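Local coordinates for protein guanidinopropionase (Pseudomonas aeruginosa, PDB 3NIQ) that hydrolyses 3-guanidinopropanoate to beta-alanine and urea with two manganese ions per subunit, as a homohexameric member of the arginase family, at residues A91-N94 and D100-R103; Q267-L272 and A300-E305. All coordinates share one frame; numbering follows the deposited sequence.

Contact 1. Residues A91-N94 and D100-R103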
ATOM      1  N   ALA A  91      15.335  17.989 -18.303  1.00 19.24           N
ATOM      2  CA  ALA A  91      15.056  18.489 -19.636  1.00 20.80           C
ATOM      3  C   ALA A  91      13.658  19.164 -19.673  1.00 21.79           C
ATOM      4  O   ALA A  91      12.767  18.787 -18.915  1.00 21.16           O
ATOM      5  CB  ALA A  91      15.127  17.369 -20.640  1.00 19.62           C
ATOM      6  N   PRO A  92      13.490  20.192 -20.527  1.00 22.09           N
ATOM      7  CA  PRO A  92      12.186  20.834 -20.682  1.00 23.85           C
ATOM      8  C   PRO A  92      11.187  19.848 -21.303  1.00 24.32           C
ATOM      9  O   PRO A  92      11.536  19.113 -22.223  1.00 25.08           O
ATOM     10  CB  PRO A  92      12.483  22.024 -21.628  1.00 23.91           C
ATOM     11  CG  PRO A  92      13.769  21.653 -22.323  1.00 25.36           C
ATOM     12  CD  PRO A  92      14.538  20.855 -21.323  1.00 22.91           C
ATOM     13  N   VAL A  93       9.969  19.825 -20.777  1.00 24.44           N
ATOM     14  CA  VAL A  93       8.958  18.863 -21.173  1.00 26.26           C
ATOM     15  C   VAL A  93       7.592  19.571 -21.260  1.00 26.73           C
ATOM     16  O   VAL A  93       7.363  20.552 -20.560  1.00 28.31           O
ATOM     17  CB  VAL A  93       8.919  17.695 -20.137  1.00 25.94           C
ATOM     18  CG1 VAL A  93       7.658  16.893 -20.250  1.00 28.92           C
ATOM     19  CG2 VAL A  93      10.154  16.784 -20.289  1.00 25.06           C
ATOM     20  N   ASN A  94       6.704  19.063 -22.117  1.00 26.44           N
ATOM     21  CA  ASN A  94       5.325  19.548 -22.251  1.00 25.70           C
ATOM     22  C   ASN A  94       4.368  18.345 -22.186  1.00 24.59           C
ATOM     23  O   ASN A  94       4.236  17.586 -23.155  1.00 24.28           O
ATOM     24  CB  ASN A  94       5.146  20.301 -23.574  1.00 26.21           C
ATOM     25  CG  ASN A  94       3.712  20.821 -23.788  1.00 29.12           C
ATOM     26  OD1 ASN A  94       2.752  20.424 -23.113  1.00 29.08           O
ATOM     27  ND2 ASN A  94       3.571  21.702 -24.754  1.00 32.28           N
ATOM     28  N   ASP A 100       5.777  18.953 -29.314  1.00 25.77           N
ATOM     29  CA  ASP A 100       6.506  20.023 -28.651  1.00 25.38           C
ATOM     30  C   ASP A 100       7.570  19.495 -27.652  1.00 24.88           C
ATOM     31  O   ASP A 100       8.676  20.048 -27.576  1.00 23.18           O
ATOM     32  CB  ASP A 100       5.547  20.980 -27.958  1.00 26.47           C
ATOM     33  CG  ASP A 100       6.248  22.195 -27.391  1.00 28.69           C
ATOM     34  OD1 ASP A 100       6.965  22.865 -28.158  1.00 29.20           O
ATOM     35  OD2 ASP A 100       6.077  22.483 -26.184  1.00 30.72           O
ATOM     36  N   SER A 101       7.244  18.438 -26.896  1.00 23.88           N
ATOM     37  CA  SER A 101       8.220  17.861 -25.949  1.00 22.61           C
ATOM     38  C   SER A 101       9.432  17.281 -26.663  1.00 21.63           C
ATOM     39  O   SER A 101      10.564  17.529 -26.258  1.00 21.35           O
ATOM     40  CB  SER A 101       7.585  16.806 -25.051  1.00 22.87           C
ATOM     41  OG  SER A 101       6.739  17.419 -24.108  1.00 25.02           O
ATOM     42  N   LEU A 102       9.184  16.564 -27.756  1.00 21.83           N
ATOM     43  CA  LEU A 102      10.234  16.016 -28.611  1.00 22.23           C
ATOM     44  C   LEU A 102      11.188  17.102 -29.066  1.00 22.61           C
ATOM     45  O   LEU A 102      12.425  16.937 -28.984  1.00 21.57           O
ATOM     46  CB  LEU A 102       9.637  15.354 -29.849  1.00 23.13           C
ATOM     47  CG  LEU A 102       9.117  13.928 -29.807  1.00 25.06           C
ATOM     48  CD1 LEU A 102       8.593  13.554 -31.196  1.00 25.50           C
ATOM     49  CD2 LEU A 102      10.219  12.929 -29.339  1.00 23.56           C
ATOM     50  N   ARG A 103      10.630  18.220 -29.549  1.00 22.14           N
ATOM     51  CA  ARG A 103      11.459  19.349 -29.963  1.00 21.92           C
ATOM     52  C   ARG A 103      12.285  19.892 -28.798  1.00 22.06           C
ATOM     53  O   ARG A 103      13.493  20.111 -28.931  1.00 20.14           O
ATOM     54  CB  ARG A 103      10.608  20.482 -30.547  1.00 22.42           C
ATOM     55  CG  ARG A 103      11.433  21.676 -31.066  1.00 25.61           C
ATOM     56  CD  ARG A 103      10.520  22.870 -31.491  1.00 29.53           C
ATOM     57  NE  ARG A 103       9.706  23.337 -30.364  1.00 34.59           N
ATOM     58  CZ  ARG A 103      10.126  24.194 -29.427  1.00 35.72           C
ATOM     59  NH1 ARG A 103      11.360  24.701 -29.482  1.00 34.92           N
ATOM     60  NH2 ARG A 103       9.316  24.533 -28.419  1.00 29.08           N
TER
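Ser101 plugs its hydroxyl into the backbone of Asn94, serving both polar atoms of that residue's main chain. Its OG accepts from the backbone amide, Asn94 N to Ser101 OG being 2.6 Å with an N-H...O angle of 147°, and donates to the carbonyl, Ser101 OG to Asn94 O being 2.7 Å. The second bond arrives from above the carbonyl plane, off the lone pairs. With OG anti to its own carbonyl carbon, Ser101 reaches across to the loop.

The side-chain amide of Asn94 makes the other bond across the contact. Asn94 ND2 points at Asp100 OD2 over 3.0 Å, almost straight (174°), with the oxygen in the amide plane; on the carboxylate it comes to the anti side, tilted out of the plane, and the two planes stand 83° apart. OD1 of Asn94 accepts from Ile96 N and, weakly, from Asp97 N, so the loop folds round this side chain where strand 85-90, at an edge of the parallel sheet of the arginase fold, gives way to helix 98-114.

Asp100 is shared further. Arg103 NH2 meets Asp100 OD1 at 2.9 Å on the syn side, while OD2 also pairs with Arg104, and Asp100 N donates to Asp97 OD1. Buried Val93 directs its CB away from the helix segment and packs on Pro43 and Trp44.

Contact 2. Residues Q267-L272 and A300-E305; sequences QLVRGL and ATMMFE
Arg270 holds Glu305 side-on with two nitrogens, one for each carboxylate oxygen. Arg270 NE lies 3.0 Å from Glu305 OE1 (N-H...O angle 170°), and Arg270 NH2 lies 3.0 Å from Glu305 OE2 in a less straight bond. Both oxygens are met on their syn sides, but the guanidinium and carboxylate planes are turned 39° apart, so the fork is twisted rather than coplanar. The arginine is extended from CG to NE, whereas the glutamate bends at chi2, turning its carboxylate across to the NE edge of the guanidinium.

Next to the salt bridge is an apolar layer. CG1 of Val269 rests 3.9 Å from CB of Glu305, and Met302, bent at both chi2 and chi3, curls its CE to 3.5 Å from Val269 CG2. Val269 touches Phe147 and Met303 touches Leu120 and Val122, so helices 262-270 and 294-317 both pack on the central sheet.

Further out, His72 NE2 bonds Glu305 OE1 and Gln266 NE2 bonds OE2, while NH1 of Arg270 pairs with Glu212 of a neighbouring subunit. The buried carboxylate thus has two partners on each oxygen, which would favour its ionised form, and the guanidinium between two acids links this helix pair to the hexamer interface.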
ATOM      1  N   GLN A 267      25.354  -7.560 -13.085  1.00 20.02           N
ATOM      2  CA  GLN A 267      26.457  -8.323 -13.684  1.00 21.36           C
ATOM      3  C   GLN A 267      26.610  -7.976 -15.168  1.00 20.79           C
ATOM      4  O   GLN A 267      27.720  -7.814 -15.670  1.00 20.62           O
ATOM      5  CB  GLN A 267      26.231  -9.834 -13.541  1.00 21.24           C
ATOM      6  CG  GLN A 267      26.217 -10.334 -12.081  1.00 24.86           C
ATOM      7  CD  GLN A 267      25.763 -11.795 -11.956  1.00 30.55           C
ATOM      8  OE1 GLN A 267      24.858 -12.255 -12.669  1.00 30.70           O
ATOM      9  NE2 GLN A 267      26.369 -12.517 -11.030  1.00 34.86           N
ATOM     10  N   LEU A 268      25.497  -7.853 -15.877  1.00 19.77           N
ATOM     11  CA  LEU A 268      25.600  -7.544 -17.311  1.00 20.62           C
ATOM     12  C   LEU A 268      26.160  -6.143 -17.535  1.00 20.14           C
ATOM     13  O   LEU A 268      27.047  -5.944 -18.378  1.00 20.14           O
ATOM     14  CB  LEU A 268      24.250  -7.730 -17.993  1.00 20.43           C
ATOM     15  CG  LEU A 268      23.825  -9.202 -18.031  1.00 21.29           C
ATOM     16  CD1 LEU A 268      22.335  -9.316 -18.302  1.00 18.92           C
ATOM     17  CD2 LEU A 268      24.607  -9.944 -19.120  1.00 20.22           C
ATOM     18  N   VAL A 269      25.667  -5.169 -16.769  1.00 19.84           N
ATOM     19  CA  VAL A 269      26.135  -3.793 -16.922  1.00 18.49           C
ATOM     20  C   VAL A 269      27.628  -3.655 -16.556  1.00 19.67           C
ATOM     21  O   VAL A 269      28.403  -3.024 -17.282  1.00 19.75           O
ATOM     22  CB  VAL A 269      25.229  -2.793 -16.144  1.00 18.17           C
ATOM     23  CG1 VAL A 269      25.877  -1.425 -16.054  1.00 18.70           C
ATOM     24  CG2 VAL A 269      23.899  -2.682 -16.854  1.00 15.75           C
ATOM     25  N   ARG A 270      28.036  -4.260 -15.451  1.00 19.45           N
ATOM     26  CA  ARG A 270      29.449  -4.244 -15.056  1.00 20.25           C
ATOM     27  C   ARG A 270      30.387  -4.784 -16.155  1.00 20.64           C
ATOM     28  O   ARG A 270      31.472  -4.261 -16.356  1.00 20.74           O
ATOM     29  CB  ARG A 270      29.642  -5.037 -13.759  1.00 20.51           C
ATOM     30  CG  ARG A 270      29.125  -4.279 -12.522  1.00 20.72           C
ATOM     31  CD  ARG A 270      28.878  -5.225 -11.349  1.00 21.25           C
ATOM     32  NE  ARG A 270      28.149  -4.559 -10.278  1.00 21.13           N
ATOM     33  CZ  ARG A 270      27.843  -5.126  -9.121  1.00 21.33           C
ATOM     34  NH1 ARG A 270      28.236  -6.362  -8.864  1.00 17.88           N
ATOM     35  NH2 ARG A 270      27.166  -4.437  -8.202  1.00 20.60           N
ATOM     36  N   GLY A 271      29.955  -5.824 -16.855  1.00 21.47           N
ATOM     37  CA  GLY A 271      30.721  -6.423 -17.956  1.00 22.51           C
ATOM     38  C   GLY A 271      30.828  -5.550 -19.202  1.00 23.88           C
ATOM     39  O   GLY A 271      31.511  -5.916 -20.176  1.00 24.64           O
ATOM     40  N   LEU A 272      30.183  -4.384 -19.171  1.00 23.26           N
ATOM     41  CA  LEU A 272      30.294  -3.410 -20.253  1.00 23.29           C
ATOM     42  C   LEU A 272      31.493  -2.474 -20.073  1.00 24.18           C
ATOM     43  O   LEU A 272      31.721  -1.571 -20.886  1.00 22.65           O
ATOM     44  CB  LEU A 272      29.003  -2.603 -20.391  1.00 22.35           C
ATOM     45  CG  LEU A 272      27.768  -3.434 -20.736  1.00 22.57           C
ATOM     46  CD1 LEU A 272      26.530  -2.555 -20.897  1.00 19.34           C
ATOM     47  CD2 LEU A 272      27.983  -4.241 -21.990  1.00 19.35           C
ATOM     48  N   ALA A 300      17.970   4.111  -9.347  1.00 16.79           N
ATOM     49  CA  ALA A 300      19.111   4.834  -8.800  1.00 16.74           C
ATOM     50  C   ALA A 300      20.367   3.977  -8.800  1.00 16.72           C
ATOM     51  O   ALA A 300      21.461   4.464  -9.108  1.00 17.56           O
ATOM     52  CB  ALA A 300      18.803   5.353  -7.365  1.00 17.39           C
ATOM     53  N   THR A 301      20.229   2.698  -8.484  1.00 16.41           N
ATOM     54  CA  THR A 301      21.409   1.836  -8.427  1.00 16.14           C
ATOM     55  C   THR A 301      21.977   1.545  -9.829  1.00 16.68           C
ATOM     56  O   THR A 301      23.171   1.671 -10.050  1.00 16.28           O
ATOM     57  CB  THR A 301      21.123   0.507  -7.703  1.00 17.24           C
ATOM     58  OG1 THR A 301      20.492   0.764  -6.444  1.00 17.62           O
ATOM     59  CG2 THR A 301      22.449  -0.229  -7.431  1.00 15.89           C
ATOM     60  N   MET A 302      21.123   1.187 -10.782  1.00 15.63           N
ATOM     61  CA  MET A 302      21.598   1.002 -12.162  1.00 15.82           C
ATOM     62  C   MET A 302      22.210   2.310 -12.706  1.00 15.58           C
ATOM     63  O   MET A 302      23.226   2.292 -13.405  1.00 16.68           O
ATOM     64  CB  MET A 302      20.465   0.491 -13.050  1.00 16.04           C
ATOM     65  CG  MET A 302      19.875  -0.849 -12.583  1.00 16.88           C
ATOM     66  SD  MET A 302      21.134  -2.143 -12.411  1.00 18.84           S
ATOM     67  CE  MET A 302      21.967  -2.055 -14.001  1.00 17.29           C
ATOM     68  N   MET A 303      21.632   3.440 -12.323  1.00 16.09           N
ATOM     69  CA  MET A 303      22.184   4.734 -12.699  1.00 16.44           C
ATOM     70  C   MET A 303      23.630   4.834 -12.199  1.00 16.81           C
ATOM     71  O   MET A 303      24.543   5.192 -12.958  1.00 16.09           O
ATOM     72  CB  MET A 303      21.347   5.859 -12.081  1.00 17.50           C
ATOM     73  CG  MET A 303      21.762   7.270 -12.548  1.00 17.35           C
ATOM     74  SD  MET A 303      20.715   8.553 -11.876  1.00 20.04           S
ATOM     75  CE  MET A 303      21.096   9.896 -13.012  1.00 19.84           C
ATOM     76  N   PHE A 304      23.837   4.505 -10.922  1.00 17.46           N
ATOM     77  CA  PHE A 304      25.194   4.480 -10.375  1.00 19.02           C
ATOM     78  C   PHE A 304      26.107   3.481 -11.100  1.00 19.41           C
ATOM     79  O   PHE A 304      27.263   3.802 -11.387  1.00 21.11           O
ATOM     80  CB  PHE A 304      25.184   4.188  -8.876  1.00 19.38           C
ATOM     81  CG  PHE A 304      26.552   4.260  -8.251  1.00 19.97           C
ATOM     82  CD1 PHE A 304      27.151   5.487  -7.999  1.00 20.45           C
ATOM     83  CD2 PHE A 304      27.251   3.104  -7.936  1.00 22.34           C
ATOM     84  CE1 PHE A 304      28.421   5.569  -7.452  1.00 20.52           C
ATOM     85  CE2 PHE A 304      28.548   3.188  -7.362  1.00 21.26           C
ATOM     86  CZ  PHE A 304      29.105   4.410  -7.124  1.00 21.46           C
ATOM     87  N   GLU A 305      25.613   2.270 -11.377  1.00 18.85           N
ATOM     88  CA  GLU A 305      26.436   1.273 -12.080  1.00 19.22           C
ATOM     89  C   GLU A 305      26.918   1.871 -13.416  1.00 18.93           C
ATOM     90  O   GLU A 305      28.084   1.746 -13.773  1.00 19.76           O
ATOM     91  CB  GLU A 305      25.661  -0.015 -12.373  1.00 18.50           C
ATOM     92  CG  GLU A 305      25.092  -0.745 -11.158  1.00 19.20           C
ATOM     93  CD  GLU A 305      26.135  -1.575 -10.442  1.00 20.95           C
ATOM     94  OE1 GLU A 305      27.205  -1.844 -11.038  1.00 19.75           O
ATOM     95  OE2 GLU A 305      25.884  -1.945  -9.277  1.00 19.50           O
TER

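How the contacts relate
From the N terminus, contact 1 comes first: the chain leaves strand 85-90, and residues 91-94 are met by 100-103 near the start of helix 98-114, closing a short loop with five residues between the segments. Contact 2 opens much later, at the end of helix 262-270, and closes across 27 intervening residues, including strand 277-283, on helix 294-317. The two are in series, neither nested nor crossed. The centres of contact 1 and contact 2 are about 28 Å apart, on opposite sides of the chain's centre. Their nearest atoms are about 11 Å apart. Contact 1 spans a strand-to-helix turn at the sheet's edge strand, whereas contact 2 joins the helices before and after strand 277-283; each touches a different neighbouring subunit.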